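Local atomic coordinates of DNA-binding protein (Sulfolobus solfataricus, PDB entry 3IRB), a protein that is of uncharacterised function but binds zinc and may bind acyl-CoA. Residues A22-Y27 / F136-R141; I46-S51 / R55-A60. All blocks are in the same frame, centred on the assembly; numbering follows the deposited sequence. Where two conformers were deposited one is given.

Contact 1 (A22-Y27 / F136-R141); sequences AERYEY and FQWPLR. With SO4 (sulfate ion), chain E.
Trp138 lays one face of its indole against CB of Arg24, and contributes more than half of the 165 Å² buried here. Arg24 CB stands 3.8 Å from the centroid of the five-membered ring, 29° off its normal, which meets the criterion for a CH-pi contact. Pro139 CB lies over the opposite face, toward the rim. A chi1 of -173° swings the indole out of the loop towards the helix, where NE1 is hydrogen-bonded to Met20 O one turn before Arg24. In this way the loop between strands 132-135 and 141-144 of the OB-fold is fastened to the N-terminal helix 12-28. Tyr27 comes against the six-membered ring obliquely, the planes 65° apart, with Tyr27 CD2 4.0 Å from Trp138 CH2. A leucine in place of Trp138 would probably leave Met20 O without this donor and open a gap beside Arg24 CB and Tyr27. Arg24 runs extended past the indole, and a water 2.8 Å from both its NH1 and Trp138 O joins them, weakly on the arginine side. At the far end of the loop, Arg141 NE and NH2 bond to O4 and O1 of a sulfate, probably from the crystallisation liquor.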
ATOM      1  N   ALA A  22      12.505   0.436  -1.829  1.00 21.04           N
ATOM      2  CA  ALA A  22      13.081   1.478  -0.978  1.00 23.06           C
ATOM      3  C   ALA A  22      12.116   1.805   0.159  1.00 22.22           C
ATOM      4  O   ALA A  22      12.498   1.931   1.333  1.00 23.59           O
ATOM      5  CB  ALA A  22      13.399   2.736  -1.809  1.00 22.10           C
ATOM      6  N   GLU A  23      10.839   1.916  -0.186  1.00 22.48           N
ATOM      7  CA  GLU A  23       9.819   2.246   0.790  1.00 21.73           C
ATOM      8  C   GLU A  23       9.585   1.177   1.845  1.00 21.19           C
ATOM      9  O   GLU A  23       9.322   1.507   3.011  1.00 21.72           O
ATOM     10  CB  GLU A  23       8.525   2.640   0.079  1.00 22.86           C
ATOM     11  CG  GLU A  23       8.763   4.006  -0.641  1.00 30.49           C
ATOM     12  CD  GLU A  23       7.577   4.522  -1.427  1.00 36.34           C
ATOM     13  OE1 GLU A  23       6.469   3.922  -1.367  1.00 34.15           O
ATOM     14  OE2 GLU A  23       7.795   5.560  -2.092  1.00 40.18           O
ATOM     15  N   ARG A  24       9.671  -0.086   1.454  1.00 20.46           N
ATOM     16  CA  ARG A  24       9.559  -1.161   2.418  1.00 20.13           C
ATOM     17  C   ARG A  24      10.487  -0.924   3.614  1.00 18.81           C
ATOM     18  O   ARG A  24      10.072  -1.004   4.763  1.00 17.85           O
ATOM     19  CB  ARG A  24       9.899  -2.496   1.752  1.00 21.51           C
ATOM     20  CG  ARG A  24      10.196  -3.578   2.699  1.00 25.80           C
ATOM     21  CD  ARG A  24      10.612  -4.797   1.969  1.00 36.83           C
ATOM     22  NE  ARG A  24      10.985  -5.848   2.897  1.00 43.14           N
ATOM     23  CZ  ARG A  24      11.506  -7.013   2.529  1.00 48.14           C
ATOM     24  NH1 ARG A  24      11.721  -7.274   1.239  1.00 46.33           N
ATOM     25  NH2 ARG A  24      11.811  -7.919   3.456  1.00 49.73           N
ATOM     26  N   TYR A  25      11.747  -0.598   3.338  1.00 18.64           N
ATOM     27  CA  TYR A  25      12.716  -0.437   4.407  1.00 18.02           C
ATOM     28  C   TYR A  25      12.450   0.809   5.225  1.00 18.70           C
ATOM     29  O   TYR A  25      12.604   0.765   6.444  1.00 18.35           O
ATOM     30  CB  TYR A  25      14.137  -0.508   3.879  1.00 19.46           C
ATOM     31  CG  TYR A  25      14.387  -1.881   3.333  1.00 17.22           C
ATOM     32  CD1 TYR A  25      14.451  -2.991   4.203  1.00 22.33           C
ATOM     33  CD2 TYR A  25      14.499  -2.093   1.982  1.00 16.73           C
ATOM     34  CE1 TYR A  25      14.628  -4.262   3.706  1.00 23.76           C
ATOM     35  CE2 TYR A  25      14.720  -3.363   1.475  1.00 26.50           C
ATOM     36  CZ  TYR A  25      14.772  -4.436   2.342  1.00 27.94           C
ATOM     37  OH  TYR A  25      14.968  -5.690   1.844  1.00 33.31           O
ATOM     38  N   GLU A  26      11.983   1.879   4.584  1.00 18.80           N
ATOM     39  CA  GLU A  26      11.560   3.071   5.336  1.00 19.72           C
ATOM     40  C   GLU A  26      10.444   2.737   6.314  1.00 17.49           C
ATOM     41  O   GLU A  26      10.530   3.094   7.482  1.00 19.18           O
ATOM     42  CB  GLU A  26      11.169   4.221   4.411  1.00 22.10           C
ATOM     43  CG  GLU A  26      12.399   4.772   3.642  1.00 32.82           C
ATOM     44  CD  GLU A  26      12.064   5.780   2.531  1.00 47.36           C
ATOM     45  OE1 GLU A  26      10.906   6.251   2.472  1.00 54.93           O
ATOM     46  OE2 GLU A  26      12.984   6.097   1.732  1.00 49.24           O
ATOM     47  N   TYR A  27       9.416   2.021   5.845  1.00 18.16           N
ATOM     48  CA  TYR A  27       8.296   1.605   6.706  1.00 18.60           C
ATOM     49  C   TYR A  27       8.706   0.607   7.788  1.00 19.71           C
ATOM     50  O   TYR A  27       8.020   0.478   8.799  1.00 18.94           O
ATOM     51  CB  TYR A  27       7.176   0.970   5.881  1.00 17.15           C
ATOM     52  CG  TYR A  27       6.433   1.982   5.011  1.00 21.69           C
ATOM     53  CD1 TYR A  27       5.860   3.120   5.569  1.00 28.90           C
ATOM     54  CD2 TYR A  27       6.307   1.785   3.642  1.00 27.91           C
ATOM     55  CE1 TYR A  27       5.198   4.051   4.778  1.00 31.47           C
ATOM     56  CE2 TYR A  27       5.628   2.695   2.853  1.00 29.95           C
ATOM     57  CZ  TYR A  27       5.092   3.823   3.417  1.00 36.41           C
ATOM     58  OH  TYR A  27       4.426   4.716   2.600  1.00 44.11           O
ATOM     59  N   PHE A 136      -0.228 -10.398   0.069  1.00 18.61           N
ATOM     60  CA  PHE A 136       0.225  -9.550   1.161  1.00 21.00           C
ATOM     61  C   PHE A 136       1.765  -9.510   1.274  1.00 22.85           C
ATOM     62  O   PHE A 136       2.302  -8.939   2.209  1.00 24.32           O
ATOM     63  CB  PHE A 136      -0.395 -10.070   2.473  1.00 20.00           C
ATOM     64  CG  PHE A 136      -1.888  -9.909   2.530  1.00 16.80           C
ATOM     65  CD1 PHE A 136      -2.721 -10.849   1.939  1.00 21.95           C
ATOM     66  CD2 PHE A 136      -2.459  -8.824   3.170  1.00 20.84           C
ATOM     67  CE1 PHE A 136      -4.108 -10.706   1.978  1.00 25.97           C
ATOM     68  CE2 PHE A 136      -3.846  -8.651   3.204  1.00 18.42           C
ATOM     69  CZ  PHE A 136      -4.672  -9.616   2.616  1.00 25.29           C
ATOM     70  N   GLN A 137       2.481 -10.143   0.349  1.00 20.48           N
ATOM     71  CA  GLN A 137       3.926  -9.932   0.270  1.00 22.20           C
ATOM     72  C   GLN A 137       4.138  -8.545  -0.313  1.00 22.09           C
ATOM     73  O   GLN A 137       3.361  -8.099  -1.144  1.00 22.52           O
ATOM     74  CB  GLN A 137       4.564 -10.986  -0.606  1.00 23.75           C
ATOM     75  CG  GLN A 137       6.071 -10.885  -0.744  1.00 36.64           C
ATOM     76  CD  GLN A 137       6.655 -11.977  -1.654  1.00 50.58           C
ATOM     77  OE1 GLN A 137       6.069 -13.055  -1.828  1.00 50.10           O
ATOM     78  NE2 GLN A 137       7.813 -11.687  -2.243  1.00 51.75           N
ATOM     79  N   TRP A 138       5.167  -7.844   0.133  1.00 22.38           N
ATOM     80  CA  TRP A 138       5.429  -6.493  -0.346  1.00 22.94           C
ATOM     81  C   TRP A 138       6.233  -6.519  -1.645  1.00 23.55           C
ATOM     82  O   TRP A 138       7.168  -7.309  -1.768  1.00 26.41           O
ATOM     83  CB  TRP A 138       6.210  -5.729   0.719  1.00 22.77           C
ATOM     84  CG  TRP A 138       6.385  -4.327   0.413  1.00 18.20           C
ATOM     85  CD1 TRP A 138       7.346  -3.773  -0.365  1.00 24.51           C
ATOM     86  CD2 TRP A 138       5.568  -3.269   0.861  1.00 21.40           C
ATOM     87  NE1 TRP A 138       7.177  -2.432  -0.420  1.00 21.92           N
ATOM     88  CE2 TRP A 138       6.077  -2.094   0.317  1.00 20.28           C
ATOM     89  CE3 TRP A 138       4.407  -3.205   1.641  1.00 27.04           C
ATOM     90  CZ2 TRP A 138       5.492  -0.851   0.549  1.00 23.18           C
ATOM     91  CZ3 TRP A 138       3.844  -1.997   1.881  1.00 20.83           C
ATOM     92  CH2 TRP A 138       4.367  -0.827   1.318  1.00 23.92           C
ATOM     93  N   PRO A 139       5.882  -5.667  -2.627  1.00 24.27           N
ATOM     94  CA  PRO A 139       4.759  -4.768  -2.712  1.00 23.57           C
ATOM     95  C   PRO A 139       3.496  -5.556  -2.948  1.00 20.30           C
ATOM     96  O   PRO A 139       3.519  -6.553  -3.663  1.00 20.69           O
ATOM     97  CB  PRO A 139       5.050  -3.920  -3.966  1.00 23.93           C
ATOM     98  CG  PRO A 139       6.309  -4.283  -4.428  1.00 25.34           C
ATOM     99  CD  PRO A 139       6.768  -5.528  -3.799  1.00 25.50           C
ATOM    100  N   LEU A 140       2.413  -5.123  -2.332  1.00 20.08           N
ATOM    101  CA  LEU A 140       1.145  -5.823  -2.450  1.00 20.33           C
ATOM    102  C   LEU A 140       0.607  -5.853  -3.892  1.00 19.81           C
ATOM    103  O   LEU A 140       0.892  -4.963  -4.712  1.00 19.85           O
ATOM    104  CB  LEU A 140       0.095  -5.234  -1.524  1.00 21.27           C
ATOM    105  CG  LEU A 140       0.175  -5.695  -0.046  1.00 26.03           C
ATOM    106  CD1 LEU A 140       1.413  -5.174   0.593  1.00 29.26           C
ATOM    107  CD2 LEU A 140      -1.052  -5.276   0.790  1.00 30.08           C
ATOM    108  N   ARG A 141      -0.161  -6.893  -4.173  1.00 20.27           N
ATOM    109  CA  ARG A 141      -0.876  -7.049  -5.424  1.00 20.84           C
ATOM    110  C   ARG A 141      -2.365  -7.077  -5.146  1.00 19.17           C
ATOM    111  O   ARG A 141      -2.849  -7.848  -4.292  1.00 18.00           O
ATOM    112  CB  ARG A 141      -0.539  -8.369  -6.137  1.00 21.51           C
ATOM    113  CG  ARG A 141       0.901  -8.556  -6.601  1.00 29.00           C
ATOM    114  CD  ARG A 141       0.988  -9.756  -7.595  1.00 27.15           C
ATOM    115  NE  ARG A 141       0.764 -11.047  -6.938  1.00 29.81           N
ATOM    116  CZ  ARG A 141      -0.303 -11.830  -7.096  1.00 23.10           C
ATOM    117  NH1 ARG A 141      -1.296 -11.486  -7.894  1.00 35.13           N
ATOM    118  NH2 ARG A 141      -0.386 -12.961  -6.424  1.00 27.37           N
TER
HETATM  119  S   SO4 E 205       2.622 -13.716  -4.573  1.00 42.36           S
HETATM  120  O1  SO4 E 205       1.383 -14.345  -4.976  1.00 45.15           O
HETATM  121  O2  SO4 E 205       3.760 -14.582  -4.854  1.00 45.49           O
HETATM  122  O3  SO4 E 205       2.598 -13.486  -3.129  1.00 45.80           O
HETATM  123  O4  SO4 E 205       2.807 -12.425  -5.259  1.00 40.18           O
HETATM  124  O   HOH W   1       9.689  -6.862  -0.696  1.00 34.39           O

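Contact 2 (I46-S51 / R55-A60). With ZN (zinc ion), chain C.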
ATOM      1  N   ILE A  46      -2.407  -3.625   9.030  1.00 14.95           N
ATOM      2  CA  ILE A  46      -2.334  -3.055  10.383  1.00 15.80           C
ATOM      3  C   ILE A  46      -1.942  -1.592  10.332  1.00 18.26           C
ATOM      4  O   ILE A  46      -0.925  -1.200   9.740  1.00 18.83           O
ATOM      5  CB  ILE A  46      -1.320  -3.775  11.275  1.00 17.21           C
ATOM      6  CG1 ILE A  46      -1.644  -5.261  11.398  1.00 19.82           C
ATOM      7  CG2 ILE A  46      -1.268  -3.094  12.652  1.00 16.60           C
ATOM      8  CD1 ILE A  46      -2.966  -5.546  12.064  1.00 20.53           C
ATOM      9  N   GLY A  47      -2.778  -0.760  10.926  1.00 17.42           N
ATOM     10  CA  GLY A  47      -2.502   0.658  11.009  1.00 14.94           C
ATOM     11  C   GLY A  47      -2.270   1.010  12.454  1.00 17.17           C
ATOM     12  O   GLY A  47      -2.340   0.137  13.335  1.00 16.64           O
ATOM     13  N   SER A  48      -1.947   2.277  12.692  1.00 16.87           N
ATOM     14  CA  SER A  48      -1.852   2.766  14.060  1.00 18.16           C
ATOM     15  C   SER A  48      -2.762   3.969  14.227  1.00 17.93           C
ATOM     16  O   SER A  48      -3.062   4.689  13.251  1.00 17.78           O
ATOM     17  CB  SER A  48      -0.413   3.098  14.392  1.00 18.70           C
ATOM     18  OG  SER A  48       0.025   4.162  13.616  1.00 17.66           O
ATOM     19  N   LYS A  49      -3.178   4.210  15.468  1.00 16.97           N
ATOM     20  CA  LYS A  49      -4.153   5.254  15.732  1.00 15.36           C
ATOM     21  C   LYS A  49      -3.643   6.178  16.799  1.00 16.33           C
ATOM     22  O   LYS A  49      -3.432   5.752  17.936  1.00 16.25           O
ATOM     23  CB  LYS A  49      -5.501   4.662  16.135  1.00 16.51           C
ATOM     24  CG  LYS A  49      -6.556   5.705  16.459  1.00 19.04           C
ATOM     25  CD  LYS A  49      -7.896   5.083  16.909  1.00 22.82           C
ATOM     26  CE  LYS A  49      -8.999   6.139  16.914  1.00 30.68           C
ATOM     27  NZ  LYS A  49     -10.318   5.579  17.286  1.00 27.83           N
ATOM     28  N   CYS A  50      -3.451   7.442  16.439  1.00 13.62           N
ATOM     29  CA  CYS A  50      -3.039   8.454  17.401  1.00 14.88           C
ATOM     30  C   CYS A  50      -4.155   8.702  18.403  1.00 15.64           C
ATOM     31  O   CYS A  50      -5.305   8.950  18.045  1.00 14.14           O
ATOM     32  CB  CYS A  50      -2.664   9.771  16.713  1.00 13.31           C
ATOM     33  SG  CYS A  50      -2.221  11.086  17.800  1.00 16.11           S
ATOM     34  N   SER A  51      -3.816   8.625  19.673  1.00 13.68           N
ATOM     35  CA  SER A  51      -4.806   8.781  20.721  0.50 14.60           C
ATOM     36  C   SER A  51      -5.188  10.238  20.897  1.00 13.70           C
ATOM     37  O   SER A  51      -6.222  10.541  21.484  1.00 13.10           O
ATOM     38  CB  SER A  51      -4.296   8.207  22.037  0.50 15.09           C
ATOM     39  OG  SER A  51      -4.050   6.822  21.905  0.50 17.40           O
ATOM     40  N   ARG A  55      -6.452  10.118  14.329  1.00 14.20           N
ATOM     41  CA  ARG A  55      -6.069   9.703  12.967  1.00 14.68           C
ATOM     42  C   ARG A  55      -5.541   8.271  12.964  1.00 16.21           C
ATOM     43  O   ARG A  55      -4.751   7.896  13.849  1.00 16.22           O
ATOM     44  CB  ARG A  55      -4.991  10.634  12.432  1.00 17.58           C
ATOM     45  CG  ARG A  55      -5.488  12.043  12.106  1.00 19.80           C
ATOM     46  CD  ARG A  55      -4.344  12.868  11.542  1.00 27.68           C
ATOM     47  NE  ARG A  55      -4.783  14.177  11.078  1.00 32.48           N
ATOM     48  CZ  ARG A  55      -4.971  15.238  11.855  1.00 44.81           C
ATOM     49  NH1 ARG A  55      -4.777  15.172  13.172  1.00 31.82           N
ATOM     50  NH2 ARG A  55      -5.382  16.376  11.302  1.00 50.91           N
ATOM     51  N   ILE A  56      -5.944   7.496  11.946  1.00 16.58           N
ATOM     52  CA  ILE A  56      -5.446   6.159  11.735  1.00 15.34           C
ATOM     53  C   ILE A  56      -4.530   6.188  10.514  1.00 17.10           C
ATOM     54  O   ILE A  56      -4.915   6.729   9.508  1.00 17.76           O
ATOM     55  CB  ILE A  56      -6.602   5.167  11.523  1.00 18.13           C
ATOM     56  CG1 ILE A  56      -7.485   5.086  12.777  1.00 20.20           C
ATOM     57  CG2 ILE A  56      -6.057   3.795  11.232  1.00 16.17           C
ATOM     58  CD1 ILE A  56      -8.789   4.267  12.573  1.00 21.11           C
ATOM     59  N   PHE A  57      -3.308   5.658  10.657  1.00 15.02           N
ATOM     60  CA  PHE A  57      -2.296   5.724   9.615  1.00 16.82           C
ATOM     61  C   PHE A  57      -2.036   4.338   9.079  1.00 17.13           C
ATOM     62  O   PHE A  57      -1.931   3.380   9.843  1.00 18.27           O
ATOM     63  CB  PHE A  57      -0.962   6.264  10.130  1.00 16.82           C
ATOM     64  CG  PHE A  57      -1.050   7.639  10.713  1.00 14.55           C
ATOM     65  CD1 PHE A  57      -0.913   8.756   9.894  1.00 22.46           C
ATOM     66  CD2 PHE A  57      -1.321   7.815  12.063  1.00 17.96           C
ATOM     67  CE1 PHE A  57      -0.993  10.026  10.395  1.00 19.43           C
ATOM     68  CE2 PHE A  57      -1.410   9.096  12.582  1.00 17.98           C
ATOM     69  CZ  PHE A  57      -1.242  10.214  11.747  1.00 18.10           C
ATOM     70  N   VAL A  58      -1.879   4.245   7.764  1.00 14.84           N
ATOM     71  CA  VAL A  58      -1.430   3.008   7.134  0.50 14.79           C
ATOM     72  C   VAL A  58      -0.298   3.380   6.158  1.00 16.03           C
ATOM     73  O   VAL A  58      -0.406   4.381   5.461  1.00 17.88           O
ATOM     74  CB  VAL A  58      -2.596   2.278   6.426  0.50 15.16           C
ATOM     75  CG1 VAL A  58      -3.087   3.048   5.171  0.50 13.88           C
ATOM     76  CG2 VAL A  58      -2.207   0.821   6.115  0.50 16.78           C
ATOM     77  N   PRO A  59       0.824   2.624   6.169  1.00 17.46           N
ATOM     78  CA  PRO A  59       1.204   1.587   7.135  1.00 18.54           C
ATOM     79  C   PRO A  59       1.312   2.184   8.541  1.00 18.69           C
ATOM     80  O   PRO A  59       1.398   3.413   8.697  1.00 17.39           O
ATOM     81  CB  PRO A  59       2.580   1.110   6.652  1.00 19.68           C
ATOM     82  CG  PRO A  59       2.585   1.468   5.162  1.00 23.05           C
ATOM     83  CD  PRO A  59       1.796   2.742   5.070  1.00 20.26           C
ATOM     84  N   ALA A  60       1.191   1.332   9.544  1.00 19.93           N
ATOM     85  CA  ALA A  60       1.276   1.763  10.936  1.00 19.67           C
ATOM     86  C   ALA A  60       2.506   2.640  11.171  1.00 19.40           C
ATOM     87  O   ALA A  60       3.589   2.394  10.630  1.00 18.67           O
ATOM     88  CB  ALA A  60       1.317   0.577  11.842  1.00 18.80           C
TER
HETATM   89 ZN    ZN C 201      -2.284  12.910  16.321  1.00 13.04          ZN
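Ser48 and Phe57 form the hydrogen-bonded pair of an antiparallel beta hairpin, each backbone N-H given to the other's carbonyl. The bond from Phe57 N to Ser48 O is short and straight (2.8 Å, 163° at the hydrogen), whereas that from Ser48 N to Phe57 O is longer, at 3.1 Å. Ser48 O also receives a CA-H...O contact from Ile56 CA. Toward the turn, Cys50 N donates to Arg55 O over 2.9 Å, and Lys49 CA adds a CA-H...O contact to the same oxygen. At the other end Ala60 N reaches Ile46 O only weakly (3.3 Å), past the cis peptide bond before Pro59. The Ser48 hydroxyl, packed beside Ala60, is hydrogen-bonded to Arg61 O.

Lys49 and Ile56, a non-hydrogen-bonded pair, meet on the face away from Ser48 and Phe57, with Lys49 CG 3.8 Å from Ile56 CG1. A chi1 near 180° (177°) turns Cys50 SG to the metal, where it binds zinc at 2.4 Å; Cys53, Cys64 and Cys67 complete the four-cysteine site of the zinc ribbon. Cys50 CB lies at the edge of the Phe57 ring, 4.4 Å from Phe57 CE2. Arg55 turns away from the hairpin, its NE forming a salt bridge with Glu114 OE2.

The outer edges of both strands are also paired: Gly47 and Lys49 bond to Val75 and Asn73 of strand 69-76, Ile56 and Val58 to Glu114 of strand 114-123, while Pro59 and Ala60 pack against helix 30-41.

Overall arrangement
The centres of the two contacts lie about 17 Å apart, yet they touch directly: Tyr27 CE1 of contact 1 is 3.7 Å from Pro59 CD of contact 2. Along the chain, contact 2 is nested within the loop that contact 1 closes, in the order 22-27, 46-51, 55-60, 136-141. Helix 30-41 packs against both, Phe36 touching Trp138 as well as Pro59. Strand 114-123 is a further shared element, pairing with strand 56-58 of the hairpin and with strand 141-144 at the end of the loop. The zinc ribbon and the OB-fold are thus joined through sheet pairing and packing around the N-terminal helices, consistent with the two-domain zinc-ribbon and OB-fold architecture.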